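Local coordinates for 2L protein (Yaba-like disease virus, PDB 3IT8) that probably binds and neutralises host tumour necrosis factor, using an MHC class I-like platform joined to an immunoglobulin-like domain, at residues D[91-96]-D[108-113]; D[215-220]-D[232-237]; D[179-184]-D[284-289]. All coordinates share one frame; numbering follows the deposited sequence.

Interaction 1: D[91-96]-D[108-113]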
loop_
_atom_site.group_PDB
_atom_site.type_symbol
_atom_site.label_atom_id
_atom_site.label_comp_id
_atom_site.label_asym_id
_atom_site.label_seq_id
_atom_site.Cartn_x
_atom_site.Cartn_y
_atom_site.Cartn_z
ATOM N N LEU D 91 -16.571 5.712 47.699
ATOM C CA LEU D 91 -16.661 5.674 46.246
ATOM C C LEU D 91 -15.273 5.376 45.696
ATOM O O LEU D 91 -14.272 5.884 46.198
ATOM C CB LEU D 91 -17.144 7.027 45.730
ATOM C CG LEU D 91 -17.579 7.068 44.272
ATOM C CD1 LEU D 91 -18.699 6.064 44.056
ATOM C CD2 LEU D 91 -18.065 8.468 43.923
ATOM N N SER D 92 -15.210 4.539 44.672
ATOM C CA SER D 92 -13.930 4.174 44.067
ATOM C C SER D 92 -13.910 4.255 42.542
ATOM O O SER D 92 -14.882 3.889 41.864
ATOM C CB SER D 92 -13.528 2.751 44.460
ATOM O OG SER D 92 -13.239 2.645 45.833
ATOM N N LEU D 93 -12.794 4.738 42.005
ATOM C CA LEU D 93 -12.617 4.829 40.563
ATOM C C LEU D 93 -11.557 3.793 40.200
ATOM O O LEU D 93 -10.379 3.979 40.469
ATOM C CB LEU D 93 -12.143 6.213 40.158
ATOM C CG LEU D 93 -11.833 6.305 38.661
ATOM C CD1 LEU D 93 -13.081 5.960 37.877
ATOM C CD2 LEU D 93 -11.327 7.706 38.291
ATOM N N ILE D 94 -11.983 2.687 39.607
ATOM C CA ILE D 94 -11.068 1.612 39.238
ATOM C C ILE D 94 -10.781 1.671 37.750
ATOM O O ILE D 94 -11.679 1.551 36.925
ATOM C CB ILE D 94 -11.680 0.230 39.563
ATOM C CG1 ILE D 94 -12.091 0.169 41.032
ATOM C CG2 ILE D 94 -10.679 -0.870 39.270
ATOM C CD1 ILE D 94 -10.986 0.495 41.978
ATOM N N THR D 95 -9.522 1.865 37.394
ATOM C CA THR D 95 -9.164 1.934 35.984
ATOM C C THR D 95 -7.789 1.305 35.806
ATOM O O THR D 95 -6.970 1.350 36.719
ATOM C CB THR D 95 -9.157 3.396 35.493
ATOM O OG1 THR D 95 -9.035 3.427 34.069
ATOM C CG2 THR D 95 -8.011 4.170 36.120
ATOM N N GLY D 96 -7.548 0.705 34.645
ATOM C CA GLY D 96 -6.277 0.048 34.399
ATOM C C GLY D 96 -6.344 -0.853 33.181
ATOM O O GLY D 96 -7.327 -0.831 32.434
ATOM N N GLY D 108 -12.394 0.908 33.140
ATOM C CA GLY D 108 -12.538 2.126 33.906
ATOM C C GLY D 108 -13.963 2.129 34.390
ATOM O O GLY D 108 -14.881 2.339 33.599
ATOM N N TYR D 109 -14.163 1.866 35.672
ATOM C CA TYR D 109 -15.501 1.857 36.228
ATOM C C TYR D 109 -15.528 2.452 37.625
ATOM O O TYR D 109 -14.486 2.640 38.256
ATOM C CB TYR D 109 -16.041 0.440 36.242
ATOM C CG TYR D 109 -15.233 -0.521 37.077
ATOM C CD1 TYR D 109 -15.487 -0.686 38.444
ATOM C CD2 TYR D 109 -14.262 -1.335 36.484
ATOM C CE1 TYR D 109 -14.809 -1.644 39.189
ATOM C CE2 TYR D 109 -13.572 -2.297 37.224
ATOM C CZ TYR D 109 -13.853 -2.449 38.570
ATOM O OH TYR D 109 -13.199 -3.423 39.286
ATOM N N VAL D 110 -16.731 2.759 38.095
ATOM C CA VAL D 110 -16.916 3.347 39.402
ATOM C C VAL D 110 -17.701 2.377 40.250
ATOM O O VAL D 110 -18.765 1.939 39.840
ATOM C CB VAL D 110 -17.707 4.676 39.285
ATOM C CG1 VAL D 110 -18.147 5.162 40.663
ATOM C CG2 VAL D 110 -16.847 5.728 38.613
ATOM N N GLU D 111 -17.169 2.013 41.413
ATOM C CA GLU D 111 -17.896 1.132 42.315
ATOM C C GLU D 111 -18.135 1.834 43.652
ATOM O O GLU D 111 -17.462 2.803 44.001
ATOM C CB GLU D 111 -17.174 -0.194 42.527
ATOM C CG GLU D 111 -15.768 -0.069 42.994
ATOM C CD GLU D 111 -15.124 -1.421 43.208
ATOM O OE1 GLU D 111 -15.373 -2.337 42.381
ATOM O OE2 GLU D 111 -14.356 -1.562 44.194
ATOM N N THR D 112 -19.121 1.326 44.380
ATOM C CA THR D 112 -19.542 1.864 45.662
ATOM C C THR D 112 -19.307 0.808 46.722
ATOM O O THR D 112 -19.036 -0.341 46.397
ATOM C CB THR D 112 -21.040 2.239 45.567
ATOM O OG1 THR D 112 -21.159 3.647 45.352
ATOM C CG2 THR D 112 -21.805 1.829 46.789
ATOM N N ALA D 113 -19.377 1.187 47.991
ATOM C CA ALA D 113 -19.183 0.207 49.054
ATOM C C ALA D 113 -20.275 -0.867 48.924
ATOM O O ALA D 113 -20.120 -1.988 49.410
ATOM C CB ALA D 113 -19.265 0.889 50.419
#
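L91 to T95 pair with T112 to G108 as neighbouring antiparallel strands, their axes 4.7 Å apart at closest and 159° between directions. Four backbone bonds fix the register. S92 and E111 form one hydrogen-bonded pair (S92 N to E111 O, 2.9 Å), and I94 and Y109 the next (Y109 N to I94 O, 2.8 Å). L93 and V110 make the non-hydrogen-bonded pair between them.

On one face V110 lies between two leucine methyls: its CG1 is 3.6 Å from L91 CD1 and its CG2 3.8 Å from L93 CD1. Both leucines pack on helix 61-82 and T95 on helix 148-174, which places this face under the helices of an MHC-like platform. On the other face chi1 of 61° sets Y109 CG between its backbone N and carbonyl carbon, the ring lying beside I94. I94 CB sits 3.8 Å from the ring centroid, 19° off the normal, a CH-pi contact displaced toward the rim. E111 OE1 is hydrogen-bonded to Y243 OH, S92 OG to T8 OG1.

The hairpin is therefore largely aliphatic toward the helices, where L91, L93 and V110 meet, and more polar and aromatic on the face of S92, I94, Y109 and E111, where I94 touches a glycan sugar.

Interaction 2: D[215-220]-D[232-237]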
loop_
_atom_site.group_PDB
_atom_site.type_symbol
_atom_site.label_atom_id
_atom_site.label_comp_id
_atom_site.label_asym_id
_atom_site.label_seq_id
_atom_site.Cartn_x
_atom_site.Cartn_y
_atom_site.Cartn_z
ATOM N N LYS D 215 -11.012 -19.737 29.950
ATOM C CA LYS D 215 -12.125 -19.839 29.001
ATOM C C LYS D 215 -12.552 -21.288 28.820
ATOM O O LYS D 215 -11.724 -22.167 28.589
ATOM C CB LYS D 215 -11.745 -19.268 27.626
ATOM C CG LYS D 215 -11.635 -17.772 27.582
ATOM C CD LYS D 215 -11.500 -17.251 26.173
ATOM C CE LYS D 215 -11.600 -15.732 26.180
ATOM N NZ LYS D 215 -11.810 -15.153 24.818
ATOM N N TRP D 216 -13.850 -21.526 28.943
ATOM C CA TRP D 216 -14.400 -22.863 28.747
ATOM C C TRP D 216 -15.030 -22.940 27.362
ATOM O O TRP D 216 -15.993 -22.229 27.062
ATOM C CB TRP D 216 -15.442 -23.193 29.819
ATOM C CG TRP D 216 -14.836 -23.370 31.160
ATOM C CD1 TRP D 216 -14.640 -22.407 32.097
ATOM C CD2 TRP D 216 -14.280 -24.578 31.698
ATOM N NE1 TRP D 216 -13.997 -22.934 33.192
ATOM C CE2 TRP D 216 -13.763 -24.266 32.973
ATOM C CE3 TRP D 216 -14.167 -25.891 31.227
ATOM C CZ2 TRP D 216 -13.140 -25.224 33.789
ATOM C CZ3 TRP D 216 -13.546 -26.843 32.038
ATOM C CH2 TRP D 216 -13.042 -26.503 33.304
ATOM N N ILE D 217 -14.473 -23.806 26.521
ATOM C CA ILE D 217 -14.954 -23.968 25.154
ATOM C C ILE D 217 -15.278 -25.421 24.823
ATOM O O ILE D 217 -14.496 -26.322 25.130
ATOM C CB ILE D 217 -13.897 -23.467 24.168
ATOM C CG1 ILE D 217 -13.530 -22.016 24.496
ATOM C CG2 ILE D 217 -14.411 -23.577 22.769
ATOM C CD1 ILE D 217 -12.388 -21.480 23.688
ATOM N N GLU D 218 -16.430 -25.652 24.202
ATOM C CA GLU D 218 -16.812 -27.009 23.837
ATOM C C GLU D 218 -15.736 -27.573 22.912
ATOM O O GLU D 218 -15.326 -26.910 21.958
ATOM C CB GLU D 218 -18.185 -27.001 23.173
ATOM C CG GLU D 218 -19.306 -26.860 24.186
ATOM C CD GLU D 218 -20.654 -26.592 23.551
ATOM O OE1 GLU D 218 -21.022 -27.311 22.597
ATOM O OE2 GLU D 218 -21.352 -25.664 24.016
ATOM N N SER D 219 -15.272 -28.787 23.203
ATOM C CA SER D 219 -14.210 -29.424 22.420
ATOM C C SER D 219 -14.455 -29.568 20.916
ATOM O O SER D 219 -13.500 -29.671 20.138
ATOM C CB SER D 219 -13.882 -30.795 23.006
ATOM O OG SER D 219 -15.027 -31.620 23.001
ATOM N N GLU D 220 -15.720 -29.588 20.504
ATOM C CA GLU D 220 -16.040 -29.712 19.086
ATOM C C GLU D 220 -15.343 -28.609 18.286
ATOM O O GLU D 220 -14.840 -28.837 17.186
ATOM C CB GLU D 220 -17.549 -29.618 18.869
ATOM C CG GLU D 220 -18.154 -28.328 19.378
ATOM C CD GLU D 220 -19.564 -28.099 18.871
ATOM O OE1 GLU D 220 -19.732 -27.979 17.638
ATOM O OE2 GLU D 220 -20.502 -28.035 19.702
ATOM N N ARG D 232 -8.513 -16.795 15.719
ATOM C CA ARG D 232 -9.715 -17.574 15.454
ATOM C C ARG D 232 -10.876 -17.286 16.376
ATOM O O ARG D 232 -10.670 -16.960 17.542
ATOM C CB ARG D 232 -9.374 -19.052 15.510
ATOM C CG ARG D 232 -10.497 -19.963 15.071
ATOM C CD ARG D 232 -9.946 -21.348 14.820
ATOM N NE ARG D 232 -8.919 -21.305 13.791
ATOM C CZ ARG D 232 -8.136 -22.329 13.467
ATOM N NH1 ARG D 232 -8.258 -23.482 14.100
ATOM N NH2 ARG D 232 -7.232 -22.208 12.503
ATOM N N TYR D 233 -12.093 -17.403 15.854
ATOM C CA TYR D 233 -13.287 -17.166 16.653
ATOM C C TYR D 233 -13.690 -18.422 17.437
ATOM O O TYR D 233 -13.560 -19.532 16.922
ATOM C CB TYR D 233 -14.449 -16.748 15.757
ATOM C CG TYR D 233 -15.753 -16.684 16.505
ATOM C CD1 TYR D 233 -16.027 -15.636 17.382
ATOM C CD2 TYR D 233 -16.683 -17.711 16.396
ATOM C CE1 TYR D 233 -17.193 -15.614 18.136
ATOM C CE2 TYR D 233 -17.849 -17.706 17.144
ATOM C CZ TYR D 233 -18.102 -16.659 18.011
ATOM O OH TYR D 233 -19.265 -16.666 18.754
ATOM N N TYR D 234 -14.176 -18.251 18.670
ATOM C CA TYR D 234 -14.620 -19.382 19.489
ATOM C C TYR D 234 -15.793 -19.040 20.395
ATOM O O TYR D 234 -15.709 -18.102 21.183
ATOM C CB TYR D 234 -13.522 -19.883 20.433
ATOM C CG TYR D 234 -12.265 -20.435 19.808
ATOM C CD1 TYR D 234 -11.131 -19.636 19.652
ATOM C CD2 TYR D 234 -12.190 -21.767 19.410
ATOM C CE1 TYR D 234 -9.945 -20.154 19.119
ATOM C CE2 TYR D 234 -11.014 -22.295 18.869
ATOM C CZ TYR D 234 -9.894 -21.482 18.730
ATOM O OH TYR D 234 -8.728 -21.988 18.207
ATOM N N PRO D 235 -16.905 -19.784 20.296
ATOM C CA PRO D 235 -18.049 -19.498 21.178
ATOM C C PRO D 235 -17.476 -19.879 22.552
ATOM O O PRO D 235 -16.684 -20.830 22.625
ATOM C CB PRO D 235 -19.097 -20.490 20.700
ATOM C CG PRO D 235 -18.764 -20.654 19.241
ATOM C CD PRO D 235 -17.266 -20.764 19.260
ATOM N N GLU D 236 -17.843 -19.209 23.642
ATOM C CA GLU D 236 -17.176 -19.593 24.876
ATOM C C GLU D 236 -17.832 -19.838 26.228
ATOM O O GLU D 236 -17.130 -19.800 27.234
ATOM C CB GLU D 236 -16.002 -18.643 25.106
ATOM C CG GLU D 236 -16.404 -17.223 25.420
ATOM C CD GLU D 236 -15.232 -16.398 25.900
ATOM O OE1 GLU D 236 -14.622 -16.782 26.921
ATOM O OE2 GLU D 236 -14.920 -15.371 25.261
ATOM N N TRP D 237 -19.128 -20.103 26.307
ATOM C CA TRP D 237 -19.708 -20.364 27.632
ATOM C C TRP D 237 -19.365 -19.261 28.633
ATOM O O TRP D 237 -18.576 -19.490 29.551
ATOM C CB TRP D 237 -19.171 -21.689 28.192
ATOM C CG TRP D 237 -20.039 -22.887 27.983
ATOM C CD1 TRP D 237 -19.713 -24.185 28.263
ATOM C CD2 TRP D 237 -21.386 -22.910 27.486
ATOM N NE1 TRP D 237 -20.769 -25.012 27.973
ATOM C CE2 TRP D 237 -21.809 -24.258 27.494
ATOM C CE3 TRP D 237 -22.279 -21.921 27.035
ATOM C CZ2 TRP D 237 -23.090 -24.644 27.069
ATOM C CZ3 TRP D 237 -23.550 -22.306 26.614
ATOM C CH2 TRP D 237 -23.942 -23.657 26.634
#
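I217 and E236 mark the closest backbone approach, with CA atoms 4.9 Å apart, where the loop 234-237 passes strand 215-218 at 97° and no backbone hydrogen bond joins the two. K215 and E236 supply the polar link: K215 NZ donates to E236 OE2 over 3.1 Å in a salt bridge, arriving from above the carboxylate plane, 41° out of it. K215 continues extended beyond CG, and the two side chains cross obliquely, with E236 OE1 near the lysine methylenes. E236 is poorly ordered, which makes this grip less certain than the apolar one next to it.

That apolar grip belongs to I217, whose CD1 reaches Y234 CB at 3.8 Å, the two side chains crossing at about a right angle. I217 CG2 meets P235 O.

The strand is part of the immunoglobulin fold: W216 packs on C202 and C281, the disulfide pair of the domain, and its NE1 is hydrogen-bonded to D267. W216 meets the loop through its backbone O, 3.4 Å from W237 CB, and through its own CB, while its indole leads away into the core. Farther along, E218 reaches over one face of the W237 indole. Its OE2 lies 3.6 Å above the ring plane, toward the rim near CZ2, with carboxylate and ring planes 48° apart.

Interaction 3: D[179-184]-D[284-289]; sequences PKDTTP and FHDTLE
T183 and L288 meet through methyl groups set by their torsions: T183 CG2 stands anti to the backbone N, and L288 CG sits between its backbone N and carbonyl carbon (chi1 61°), with chi2 of -70° placing CD1. In T287, chi1 of 64° leaves CG2 anti to the carbonyl carbon, turned to D181 and to T183 OG1.

The contact joins the linker between helix 148-174 and the immunoglobulin-like domain to the turn connecting strands 279-284 and 291-293 of that domain. No hydrogen bond crosses between the segments, and the buried surface is 268 Å², so the evidence is for van der Waals contact. The closest CA atoms, those of T183 and T287, are 5.4 Å apart. T183 OG1 also faces T287 CB, the side chains crossing at a slant.

At one end of the contact D181 OD2 approaches D286 CB at 3.8 Å, and the two carboxylates come near enough that like charges may repel, if both are ionised, D181 OD2 to D286 OD2 being 4.3 Å. D286 OD2 is hydrogen-bonded to the N of I1, the chain's first residue, which may offset the repulsion and ties this turn to the platform. H285 lies deeper, its ring meeting that of F207.

P184, which also packs on V204 and F207, points tip to tip at L288, its CD lying 3.6 Å from L288 CD1.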
loop_
_atom_site.group_PDB
_atom_site.type_symbol
_atom_site.label_atom_id
_atom_site.label_comp_id
_atom_site.label_asym_id
_atom_site.label_seq_id
_atom_site.Cartn_x
_atom_site.Cartn_y
_atom_site.Cartn_z
ATOM N N PRO D 179 9.088 -10.412 41.492
ATOM C CA PRO D 179 9.034 -11.872 41.337
ATOM C C PRO D 179 9.186 -12.290 39.888
ATOM O O PRO D 179 8.592 -11.677 38.999
ATOM C CB PRO D 179 7.665 -12.229 41.894
ATOM C CG PRO D 179 7.503 -11.266 42.966
ATOM C CD PRO D 179 7.973 -9.955 42.331
ATOM N N LYS D 180 9.993 -13.323 39.646
ATOM C CA LYS D 180 10.210 -13.823 38.294
ATOM C C LYS D 180 8.962 -14.571 37.807
ATOM O O LYS D 180 8.154 -15.054 38.603
ATOM C CB LYS D 180 11.404 -14.770 38.274
ATOM C CG LYS D 180 11.191 -15.991 39.147
ATOM C CD LYS D 180 12.135 -17.113 38.771
ATOM C CE LYS D 180 11.771 -18.400 39.496
ATOM N NZ LYS D 180 12.621 -19.538 39.043
ATOM N N ASP D 181 8.803 -14.662 36.495
ATOM C CA ASP D 181 7.662 -15.374 35.937
ATOM C C ASP D 181 7.730 -16.832 36.367
ATOM O O ASP D 181 8.810 -17.424 36.455
ATOM C CB ASP D 181 7.678 -15.280 34.410
ATOM C CG ASP D 181 6.965 -14.048 33.897
ATOM O OD1 ASP D 181 7.096 -12.976 34.517
ATOM O OD2 ASP D 181 6.276 -14.147 32.866
ATOM N N THR D 182 6.572 -17.408 36.646
ATOM C CA THR D 182 6.509 -18.806 37.051
ATOM C C THR D 182 5.340 -19.529 36.388
ATOM O O THR D 182 4.176 -19.165 36.575
ATOM C CB THR D 182 6.393 -18.923 38.568
ATOM O OG1 THR D 182 7.660 -18.588 39.144
ATOM C CG2 THR D 182 5.974 -20.333 38.984
ATOM N N THR D 183 5.668 -20.562 35.611
ATOM C CA THR D 183 4.657 -21.327 34.900
ATOM C C THR D 183 3.868 -22.246 35.804
ATOM O O THR D 183 4.423 -22.972 36.603
ATOM C CB THR D 183 5.282 -22.149 33.805
ATOM O OG1 THR D 183 6.190 -21.323 33.066
ATOM C CG2 THR D 183 4.201 -22.674 32.886
ATOM N N PRO D 184 2.549 -22.231 35.672
ATOM C CA PRO D 184 1.687 -23.070 36.496
ATOM C C PRO D 184 1.538 -24.506 36.005
ATOM O O PRO D 184 2.000 -24.862 34.921
ATOM C CB PRO D 184 0.366 -22.329 36.438
ATOM C CG PRO D 184 0.329 -21.920 34.998
ATOM C CD PRO D 184 1.741 -21.387 34.774
ATOM N N PHE D 284 -5.248 -18.726 30.038
ATOM C CA PHE D 284 -4.468 -17.602 29.528
ATOM C C PHE D 284 -3.583 -17.039 30.624
ATOM O O PHE D 284 -4.068 -16.566 31.645
ATOM C CB PHE D 284 -5.383 -16.511 29.003
ATOM C CG PHE D 284 -6.200 -16.930 27.831
ATOM C CD1 PHE D 284 -7.435 -17.537 28.011
ATOM C CD2 PHE D 284 -5.739 -16.713 26.531
ATOM C CE1 PHE D 284 -8.204 -17.921 26.912
ATOM C CE2 PHE D 284 -6.502 -17.096 25.417
ATOM C CZ PHE D 284 -7.737 -17.700 25.610
ATOM N N HIS D 285 -2.277 -17.099 30.404
ATOM C CA HIS D 285 -1.309 -16.592 31.366
ATOM C C HIS D 285 -0.038 -16.134 30.640
ATOM O O HIS D 285 0.202 -16.533 29.504
ATOM C CB HIS D 285 -0.969 -17.685 32.363
ATOM C CG HIS D 285 -0.011 -17.253 33.418
ATOM N ND1 HIS D 285 -0.393 -16.513 34.511
ATOM C CD2 HIS D 285 1.326 -17.423 33.527
ATOM C CE1 HIS D 285 0.666 -16.245 35.250
ATOM N NE2 HIS D 285 1.723 -16.785 34.676
ATOM N N ASP D 286 0.769 -15.297 31.286
ATOM C CA ASP D 286 1.996 -14.798 30.663
ATOM C C ASP D 286 2.891 -15.932 30.184
ATOM O O ASP D 286 3.413 -15.895 29.071
ATOM C CB ASP D 286 2.739 -13.877 31.630
ATOM C CG ASP D 286 2.222 -12.446 31.581
ATOM O OD1 ASP D 286 1.067 -12.252 31.131
ATOM O OD2 ASP D 286 2.969 -11.524 31.995
ATOM N N THR D 287 3.081 -16.937 31.026
ATOM C CA THR D 287 3.860 -18.102 30.636
ATOM C C THR D 287 2.798 -18.868 29.858
ATOM O O THR D 287 1.632 -18.801 30.222
ATOM C CB THR D 287 4.321 -18.889 31.879
ATOM O OG1 THR D 287 3.190 -19.406 32.588
ATOM C CG2 THR D 287 5.099 -17.961 32.820
ATOM N N LEU D 288 3.164 -19.578 28.800
ATOM C CA LEU D 288 2.165 -20.283 27.972
ATOM C C LEU D 288 1.042 -19.364 27.483
ATOM O O LEU D 288 -0.059 -19.413 28.005
ATOM C CB LEU D 288 1.548 -21.505 28.708
ATOM C CG LEU D 288 0.714 -21.722 30.008
ATOM C CD1 LEU D 288 1.579 -21.462 31.206
ATOM C CD2 LEU D 288 -0.551 -20.897 30.060
ATOM N N GLU D 289 1.320 -18.532 26.477
ATOM C CA GLU D 289 0.332 -17.588 25.928
ATOM C C GLU D 289 -1.131 -18.043 26.061
ATOM O O GLU D 289 -2.000 -17.273 26.465
ATOM C CB GLU D 289 0.655 -17.279 24.464
ATOM C CG GLU D 289 1.976 -16.540 24.268
ATOM C CD GLU D 289 2.208 -16.118 22.822
ATOM O OE1 GLU D 289 2.229 -17.001 21.936
ATOM O OE2 GLU D 289 2.371 -14.902 22.571
#

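From the N terminus, interaction 1 comes first: it closes the hairpin of strands 90-100 and 103-112 within the MHC-like sheet, complete before the others begin. After helix 148-174 the linker 179-184 opens interaction 3, whose partner 284-289 returns only about a hundred residues later. Between those ends, interaction 2 closes the shorter excursion from strand 213-218 to 232-237, so it is nested in interaction 3 and nothing crosses. Interactions 2 and 3 touch, K215 CD lying 3.4 Å from F284 CE1. Interaction 1 stays apart, its nearest atoms about 17 Å from interaction 2 and about 14 Å from interaction 3, which lies where linker, Ig-like domain and platform meet.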